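Local coordinates for fiber protein (Human adenovirus 14, PDB 3F0Y) that forms the trimeric knob at the tip of the adenovirus fiber, which probably engages the cellular receptor CD46, at residues T113-Y125 and T196-D208. Residues are numbered along the deposited sequence; the frame is centred on the assembly and turned at random. Where two conformers were deposited one is given.
Sequences TNAKSFMPSTTAY and TSPFTFYYIREDD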
ATOM      1  N   THR A 113       1.925   8.835 -24.164  1.00 26.13           N
ATOM      2  CA  THR A 113       3.370   8.665 -24.080  1.00 25.97           C
ATOM      3  C   THR A 113       3.727   7.405 -23.293  1.00 25.77           C
ATOM      4  O   THR A 113       3.298   7.242 -22.148  1.00 25.80           O
ATOM      5  CB  THR A 113       4.031   9.870 -23.381  1.00 25.98           C
ATOM      6  OG1 THR A 113       3.638  11.083 -24.034  1.00 26.05           O
ATOM      7  CG2 THR A 113       5.546   9.744 -23.411  1.00 26.06           C
ATOM      8  N   ASN A 114       4.510   6.527 -23.915  1.00 25.48           N
ATOM      9  CA  ASN A 114       5.048   5.337 -23.255  1.00 25.25           C
ATOM     10  C   ASN A 114       3.967   4.503 -22.558  1.00 24.88           C
ATOM     11  O   ASN A 114       4.089   4.164 -21.379  1.00 24.94           O
ATOM     12  CB  ASN A 114       6.144   5.744 -22.261  1.00 25.43           C
ATOM     13  CG  ASN A 114       7.349   6.374 -22.940  1.00 25.97           C
ATOM     14  OD1 ASN A 114       7.693   6.032 -24.073  1.00 26.83           O
ATOM     15  ND2 ASN A 114       8.006   7.293 -22.239  1.00 26.79           N
ATOM     16  N   ALA A 115       2.913   4.180 -23.301  1.00 24.38           N
ATOM     17  CA  ALA A 115       1.795   3.393 -22.773  1.00 24.00           C
ATOM     18  C   ALA A 115       2.244   1.999 -22.343  1.00 23.57           C
ATOM     19  O   ALA A 115       1.764   1.467 -21.341  1.00 23.43           O
ATOM     20  CB  ALA A 115       0.687   3.288 -23.809  1.00 24.07           C
ATOM     21  N   LYS A 116       3.175   1.423 -23.100  1.00 23.12           N
ATOM     22  CA  LYS A 116       3.662   0.070 -22.844  1.00 22.77           C
ATOM     23  C   LYS A 116       4.321  -0.076 -21.470  1.00 22.24           C
ATOM     24  O   LYS A 116       4.249  -1.141 -20.857  1.00 22.07           O
ATOM     25  CB  LYS A 116       4.643  -0.355 -23.942  1.00 22.76           C
ATOM     26  CG  LYS A 116       4.824  -1.855 -24.052  1.00 23.18           C
ATOM     27  CD  LYS A 116       5.538  -2.247 -25.339  1.00 23.29           C
ATOM     28  CE  LYS A 116       7.038  -2.230 -25.177  1.00 24.07           C
ATOM     29  NZ  LYS A 116       7.521  -3.411 -24.409  1.00 24.64           N
ATOM     30  N   SER A 117       4.948   0.992 -20.982  1.00 21.67           N
ATOM     31  CA  SER A 117       5.623   0.954 -19.684  1.00 21.22           C
ATOM     32  C   SER A 117       4.681   1.118 -18.483  1.00 20.61           C
ATOM     33  O   SER A 117       5.141   1.159 -17.346  1.00 20.57           O
ATOM     34  CB  SER A 117       6.742   1.996 -19.630  1.00 21.32           C
ATOM     35  OG  SER A 117       6.283   3.262 -20.053  1.00 21.89           O
ATOM     36  N   PHE A 118       3.377   1.218 -18.731  1.00 19.95           N
ATOM     37  CA  PHE A 118       2.376   1.091 -17.669  1.00 19.52           C
ATOM     38  C   PHE A 118       1.951  -0.367 -17.481  1.00 19.02           C
ATOM     39  O   PHE A 118       1.284  -0.696 -16.503  1.00 18.93           O
ATOM     40  CB  PHE A 118       1.134   1.931 -17.980  1.00 19.41           C
ATOM     41  CG  PHE A 118       1.340   3.406 -17.812  1.00 19.39           C
ATOM     42  CD1 PHE A 118       1.697   4.201 -18.894  1.00 19.60           C
ATOM     43  CD2 PHE A 118       1.161   4.004 -16.574  1.00 19.13           C
ATOM     44  CE1 PHE A 118       1.881   5.571 -18.737  1.00 19.29           C
ATOM     45  CE2 PHE A 118       1.343   5.368 -16.411  1.00 19.43           C
ATOM     46  CZ  PHE A 118       1.702   6.153 -17.492  1.00 19.35           C
ATOM     47  N   MET A 119       2.335  -1.230 -18.418  1.00 18.51           N
ATOM     48  CA  MET A 119       1.853  -2.608 -18.447  1.00 18.29           C
ATOM     49  C   MET A 119       2.566  -3.498 -17.440  1.00 17.92           C
ATOM     50  O   MET A 119       3.711  -3.232 -17.076  1.00 17.70           O
ATOM     51  CB  MET A 119       2.047  -3.203 -19.842  1.00 18.20           C
ATOM     52  CG  MET A 119       1.274  -2.498 -20.939  1.00 18.11           C
ATOM     53  SD  MET A 119      -0.503  -2.654 -20.706  1.00 17.69           S
ATOM     54  CE  MET A 119      -0.880  -1.126 -19.857  1.00 16.95           C
ATOM     55  N   PRO A 120       1.893  -4.577 -17.000  1.00 17.65           N
ATOM     56  CA  PRO A 120       2.561  -5.569 -16.161  1.00 17.46           C
ATOM     57  C   PRO A 120       3.632  -6.316 -16.948  1.00 17.21           C
ATOM     58  O   PRO A 120       3.365  -6.806 -18.047  1.00 16.71           O
ATOM     59  CB  PRO A 120       1.424  -6.513 -15.752  1.00 17.29           C
ATOM     60  CG  PRO A 120       0.403  -6.361 -16.812  1.00 17.44           C
ATOM     61  CD  PRO A 120       0.486  -4.934 -17.257  1.00 17.52           C
ATOM     62  N   SER A 121       4.837  -6.374 -16.386  1.00 17.18           N
ATOM     63  CA  SER A 121       5.971  -7.021 -17.034  1.00 17.23           C
ATOM     64  C   SER A 121       5.670  -8.474 -17.385  1.00 17.27           C
ATOM     65  O   SER A 121       5.226  -9.244 -16.535  1.00 17.20           O
ATOM     66  CB  SER A 121       7.203  -6.962 -16.124  1.00 17.13           C
ATOM     67  OG  SER A 121       8.218  -7.837 -16.583  1.00 16.81           O
ATOM     68  N   THR A 122       5.917  -8.844 -18.639  1.00 17.41           N
ATOM     69  CA  THR A 122       5.807 -10.241 -19.061  1.00 17.58           C
ATOM     70  C   THR A 122       6.980 -11.065 -18.528  1.00 17.60           C
ATOM     71  O   THR A 122       6.918 -12.292 -18.506  1.00 17.68           O
ATOM     72  CB  THR A 122       5.732 -10.376 -20.594  1.00 17.69           C
ATOM     73  OG1 THR A 122       6.854  -9.720 -21.194  1.00 18.07           O
ATOM     74  CG2 THR A 122       4.442  -9.759 -21.120  1.00 17.74           C
ATOM     75  N   THR A 123       8.048 -10.389 -18.105  1.00 17.64           N
ATOM     76  CA  THR A 123       9.169 -11.053 -17.450  1.00 17.69           C
ATOM     77  C   THR A 123       8.818 -11.392 -16.004  1.00 17.63           C
ATOM     78  O   THR A 123       9.131 -12.478 -15.537  1.00 17.57           O
ATOM     79  CB  THR A 123      10.445 -10.190 -17.485  1.00 17.71           C
ATOM     80  OG1 THR A 123      10.734  -9.825 -18.840  1.00 17.89           O
ATOM     81  CG2 THR A 123      11.629 -10.955 -16.910  1.00 17.79           C
ATOM     82  N   ALA A 124       8.166 -10.465 -15.307  1.00 17.62           N
ATOM     83  CA  ALA A 124       7.725 -10.694 -13.930  1.00 17.66           C
ATOM     84  C   ALA A 124       6.456 -11.544 -13.883  1.00 17.76           C
ATOM     85  O   ALA A 124       6.296 -12.379 -12.990  1.00 17.74           O
ATOM     86  CB  ALA A 124       7.489  -9.364 -13.221  1.00 17.58           C
ATOM     87  N   TYR A 125       5.565 -11.319 -14.847  1.00 17.78           N
ATOM     88  CA  TYR A 125       4.256 -11.973 -14.903  1.00 18.02           C
ATOM     89  C   TYR A 125       4.082 -12.625 -16.277  1.00 18.29           C
ATOM     90  O   TYR A 125       3.527 -12.019 -17.200  1.00 18.24           O
ATOM     91  CB  TYR A 125       3.154 -10.946 -14.615  1.00 17.61           C
ATOM     92  CG  TYR A 125       3.524 -10.038 -13.468  1.00 17.28           C
ATOM     93  CD1 TYR A 125       3.884  -8.712 -13.689  1.00 16.97           C
ATOM     94  CD2 TYR A 125       3.568 -10.521 -12.166  1.00 16.87           C
ATOM     95  CE1 TYR A 125       4.250  -7.887 -12.642  1.00 16.83           C
ATOM     96  CE2 TYR A 125       3.931  -9.703 -11.111  1.00 16.92           C
ATOM     97  CZ  TYR A 125       4.273  -8.385 -11.356  1.00 17.01           C
ATOM     98  OH  TYR A 125       4.639  -7.561 -10.319  1.00 16.51           O
ATOM     99  N   THR A 196     -16.986   0.227  -4.044  1.00 17.63           N
ATOM    100  CA  THR A 196     -15.856  -0.383  -3.347  1.00 17.43           C
ATOM    101  C   THR A 196     -14.880   0.723  -2.962  1.00 17.33           C
ATOM    102  O   THR A 196     -14.742   1.713  -3.682  1.00 17.42           O
ATOM    103  CB  THR A 196     -15.138  -1.445  -4.214  1.00 17.32           C
ATOM    104  OG1 THR A 196     -14.532  -0.826  -5.355  1.00 16.93           O
ATOM    105  CG2 THR A 196     -16.115  -2.522  -4.673  1.00 17.12           C
ATOM    106  N   SER A 197     -14.220   0.569  -1.817  1.00 17.14           N
ATOM    107  CA  SER A 197     -13.175   1.506  -1.418  1.00 16.89           C
ATOM    108  C   SER A 197     -11.950   1.254  -2.293  1.00 16.64           C
ATOM    109  O   SER A 197     -11.778   0.148  -2.805  1.00 16.55           O
ATOM    110  CB  SER A 197     -12.830   1.354   0.065  1.00 16.90           C
ATOM    111  OG  SER A 197     -12.347   0.057   0.358  1.00 16.84           O
ATOM    112  N   PRO A 198     -11.097   2.276  -2.477  1.00 16.50           N
ATOM    113  CA  PRO A 198      -9.958   2.097  -3.372  1.00 16.47           C
ATOM    114  C   PRO A 198      -9.037   0.966  -2.935  1.00 16.31           C
ATOM    115  O   PRO A 198      -8.726   0.844  -1.749  1.00 16.13           O
ATOM    116  CB  PRO A 198      -9.225   3.441  -3.291  1.00 16.48           C
ATOM    117  CG  PRO A 198     -10.218   4.404  -2.767  1.00 16.63           C
ATOM    118  CD  PRO A 198     -11.124   3.623  -1.880  1.00 16.46           C
ATOM    119  N   PHE A 199      -8.634   0.136  -3.889  1.00 16.19           N
ATOM    120  CA  PHE A 199      -7.606  -0.865  -3.652  1.00 16.23           C
ATOM    121  C   PHE A 199      -6.349  -0.446  -4.394  1.00 16.12           C
ATOM    122  O   PHE A 199      -6.388  -0.209  -5.603  1.00 15.74           O
ATOM    123  CB  PHE A 199      -8.060  -2.241  -4.129  1.00 16.27           C
ATOM    124  CG  PHE A 199      -7.002  -3.302  -4.001  1.00 16.10           C
ATOM    125  CD1 PHE A 199      -6.417  -3.568  -2.769  1.00 16.17           C
ATOM    126  CD2 PHE A 199      -6.590  -4.033  -5.107  1.00 16.01           C
ATOM    127  CE1 PHE A 199      -5.438  -4.542  -2.642  1.00 16.17           C
ATOM    128  CE2 PHE A 199      -5.614  -5.017  -4.986  1.00 16.29           C
ATOM    129  CZ  PHE A 199      -5.037  -5.270  -3.751  1.00 16.08           C
ATOM    130  N   THR A 200      -5.244  -0.348  -3.662  1.00 16.18           N
ATOM    131  CA  THR A 200      -3.952  -0.041  -4.258  1.00 16.30           C
ATOM    132  C   THR A 200      -3.074  -1.282  -4.260  1.00 16.36           C
ATOM    133  O   THR A 200      -2.860  -1.898  -3.218  1.00 16.25           O
ATOM    134  CB  THR A 200      -3.230   1.088  -3.510  1.00 16.30           C
ATOM    135  OG1 THR A 200      -4.048   2.263  -3.526  1.00 16.80           O
ATOM    136  CG2 THR A 200      -1.892   1.402  -4.173  1.00 16.25           C
ATOM    137  N   PHE A 201      -2.585  -1.651  -5.440  1.00 16.42           N
ATOM    138  CA  PHE A 201      -1.606  -2.721  -5.560  1.00 16.69           C
ATOM    139  C   PHE A 201      -0.456  -2.286  -6.449  1.00 16.87           C
ATOM    140  O   PHE A 201      -0.539  -1.269  -7.144  1.00 16.97           O
ATOM    141  CB  PHE A 201      -2.242  -4.020  -6.071  1.00 16.70           C
ATOM    142  CG  PHE A 201      -2.832  -3.923  -7.449  1.00 16.79           C
ATOM    143  CD1 PHE A 201      -2.146  -4.419  -8.550  1.00 16.75           C
ATOM    144  CD2 PHE A 201      -4.090  -3.369  -7.643  1.00 16.87           C
ATOM    145  CE1 PHE A 201      -2.697  -4.346  -9.824  1.00 16.70           C
ATOM    146  CE2 PHE A 201      -4.646  -3.292  -8.914  1.00 16.89           C
ATOM    147  CZ  PHE A 201      -3.947  -3.783 -10.005  1.00 16.76           C
ATOM    148  N   TYR A 202       0.615  -3.068  -6.403  1.00 17.00           N
ATOM    149  CA  TYR A 202       1.846  -2.736  -7.105  0.50 17.10           C
ATOM    150  C   TYR A 202       2.296  -3.898  -7.976  1.00 17.12           C
ATOM    151  O   TYR A 202       2.085  -5.062  -7.637  1.00 17.12           O
ATOM    152  CB  TYR A 202       2.938  -2.366  -6.098  0.50 17.26           C
ATOM    153  CG  TYR A 202       2.444  -1.449  -5.004  0.50 17.41           C
ATOM    154  CD1 TYR A 202       2.690  -0.081  -5.046  0.50 17.48           C
ATOM    155  CD2 TYR A 202       1.701  -1.950  -3.937  0.50 17.46           C
ATOM    156  CE1 TYR A 202       2.223   0.759  -4.046  0.50 17.51           C
ATOM    157  CE2 TYR A 202       1.232  -1.124  -2.937  0.50 17.51           C
ATOM    158  CZ  TYR A 202       1.495   0.227  -2.996  0.50 17.53           C
ATOM    159  OH  TYR A 202       1.024   1.043  -1.997  0.50 18.01           O
ATOM    160  N   TYR A 203       2.903  -3.570  -9.110  1.00 17.19           N
ATOM    161  CA  TYR A 203       3.470  -4.586  -9.971  1.00 17.36           C
ATOM    162  C   TYR A 203       4.662  -4.042 -10.738  1.00 17.65           C
ATOM    163  O   TYR A 203       4.764  -2.836 -10.979  1.00 17.27           O
ATOM    164  CB  TYR A 203       2.415  -5.187 -10.909  1.00 17.15           C
ATOM    165  CG  TYR A 203       1.736  -4.231 -11.871  1.00 16.93           C
ATOM    166  CD1 TYR A 203       2.368  -3.821 -13.041  1.00 16.67           C
ATOM    167  CD2 TYR A 203       0.442  -3.778 -11.633  1.00 16.77           C
ATOM    168  CE1 TYR A 203       1.739  -2.964 -13.938  1.00 16.78           C
ATOM    169  CE2 TYR A 203      -0.198  -2.921 -12.524  1.00 16.80           C
ATOM    170  CZ  TYR A 203       0.458  -2.519 -13.675  1.00 16.77           C
ATOM    171  OH  TYR A 203      -0.168  -1.674 -14.563  1.00 17.05           O
ATOM    172  N   ILE A 204       5.567  -4.947 -11.096  1.00 18.11           N
ATOM    173  CA  ILE A 204       6.767  -4.598 -11.839  1.00 18.70           C
ATOM    174  C   ILE A 204       6.350  -4.287 -13.266  1.00 19.18           C
ATOM    175  O   ILE A 204       5.694  -5.098 -13.921  1.00 18.94           O
ATOM    176  CB  ILE A 204       7.794  -5.742 -11.827  1.00 18.57           C
ATOM    177  CG1 ILE A 204       8.279  -6.002 -10.397  1.00 18.69           C
ATOM    178  CG2 ILE A 204       8.975  -5.410 -12.733  1.00 18.28           C
ATOM    179  CD1 ILE A 204       9.071  -7.277 -10.242  1.00 18.85           C
ATOM    180  N   ARG A 205       6.721  -3.109 -13.746  1.00 19.95           N
ATOM    181  CA  ARG A 205       6.223  -2.663 -15.036  1.00 20.73           C
ATOM    182  C   ARG A 205       7.097  -3.103 -16.206  1.00 21.07           C
ATOM    183  O   ARG A 205       8.304  -3.321 -16.068  1.00 20.69           O
ATOM    184  CB  ARG A 205       5.975  -1.151 -15.054  1.00 21.04           C
ATOM    185  CG  ARG A 205       7.169  -0.255 -14.805  1.00 21.36           C
ATOM    186  CD  ARG A 205       6.682   1.171 -14.571  1.00 21.84           C
ATOM    187  NE  ARG A 205       7.748   2.158 -14.427  1.00 22.94           N
ATOM    188  CZ  ARG A 205       8.527   2.585 -15.421  1.00 23.73           C
ATOM    189  NH1 ARG A 205       8.383   2.117 -16.654  1.00 24.65           N
ATOM    190  NH2 ARG A 205       9.465   3.491 -15.178  1.00 23.88           N
ATOM    191  N   GLU A 206       6.442  -3.262 -17.351  1.00 21.79           N
ATOM    192  CA  GLU A 206       7.092  -3.593 -18.610  1.00 22.21           C
ATOM    193  C   GLU A 206       7.976  -2.420 -19.023  1.00 22.64           C
ATOM    194  O   GLU A 206       7.753  -1.289 -18.594  1.00 22.49           O
ATOM    195  CB  GLU A 206       6.011  -3.860 -19.668  1.00 22.31           C
ATOM    196  CG  GLU A 206       6.490  -4.252 -21.064  1.00 22.43           C
ATOM    197  CD  GLU A 206       6.815  -5.727 -21.211  1.00 23.45           C
ATOM    198  OE1 GLU A 206       7.080  -6.405 -20.198  1.00 23.94           O
ATOM    199  OE2 GLU A 206       6.806  -6.214 -22.361  1.00 24.59           O
ATOM    200  N   ASP A 207       8.991  -2.699 -19.835  1.00 23.38           N
ATOM    201  CA  ASP A 207       9.827  -1.647 -20.409  1.00 23.88           C
ATOM    202  C   ASP A 207       9.289  -1.231 -21.771  1.00 24.34           C
ATOM    203  O   ASP A 207       8.695  -2.038 -22.483  1.00 24.34           O
ATOM    204  CB  ASP A 207      11.266  -2.129 -20.539  1.00 23.97           C
ATOM    205  CG  ASP A 207      11.893  -2.432 -19.199  1.00 24.27           C
ATOM    206  OD1 ASP A 207      12.329  -3.580 -18.996  1.00 24.57           O
ATOM    207  OD2 ASP A 207      11.938  -1.523 -18.341  1.00 25.28           O
ATOM    208  N   ASP A 208       9.506   0.033 -22.125  1.00 24.97           N
ATOM    209  CA  ASP A 208       9.078   0.558 -23.423  1.00 25.29           C
ATOM    210  C   ASP A 208       9.873  -0.071 -24.561  1.00 25.71           C
ATOM    211  O   ASP A 208      11.000  -0.531 -24.370  1.00 26.17           O
ATOM    212  CB  ASP A 208       9.231   2.080 -23.466  1.00 25.60           C
ATOM    213  CG  ASP A 208       8.197   2.790 -22.617  1.00 26.20           C
ATOM    214  OD1 ASP A 208       6.986   2.632 -22.898  1.00 27.07           O
ATOM    215  OD2 ASP A 208       8.595   3.507 -21.673  1.00 27.06           O
ATOM    216  OXT ASP A 208       9.401  -0.137 -25.697  1.00 26.12           O
TER
HETATM  217  O   HOH W   1       9.336  -7.796 -20.036  1.00 26.08           O
HETATM  218  O   HOH W   2       6.159  -8.523 -23.518  1.00 42.57           O
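Y203, near the end of strand 199-204, sends its side chain toward the loop 113-125, where the last strand of the adenovirus knob's antiparallel β-sandwich leaves its sheet and the C-terminal tail runs along that loop. With CG lodged between its backbone N and carbonyl carbon (chi1 61°), the ring reaches past P120, whose CB lies 3.9 Å from Y203 CD1, and Y203 OH donates to F118 O at 2.6 Å, almost in line with the carbonyl. The side chains of Y125 and Y203 cross at about a right angle, Y125 CE1 packing on Y203 CB, and Y125 OH accepts from I204 N at 2.9 Å.

I204 lays its CB and CD1 against A124 CB, while I204 O accepts the amide of S121. P120 and R205 form a single antiparallel β-bridge, flanked by that bond and by E206 N donating to M119 O (2.7 Å). The extended R205 chain runs alongside S117 O, to which NH1 makes a weak bond; NE is held by G49 O.

E206 bends at chi2 (83°), bringing OE1 within 3.1 Å of T122 N, which meets it from above the carboxylate plane. Two waters tie the same carboxylate to T122 and T123, and OE2 also bonds Y171 OH and pairs with K116 NZ. At D207 the carbonyl receives K116 NZ, whereas the side chain, pointing away from the loop, makes a salt bridge through OD2 with K102 of a neighbouring subunit at the trimer interface.

The chain ends at D208, whose side-chain carboxylate meets N114 and S117 of the 3-10 segment 116-118, with a weak bond from S117 N to OD1. S117 OG, also bonded to K47 NZ, sits 2.8 Å from D208 OD2 and 2.7 Å from N114 O, its single proton within reach of both.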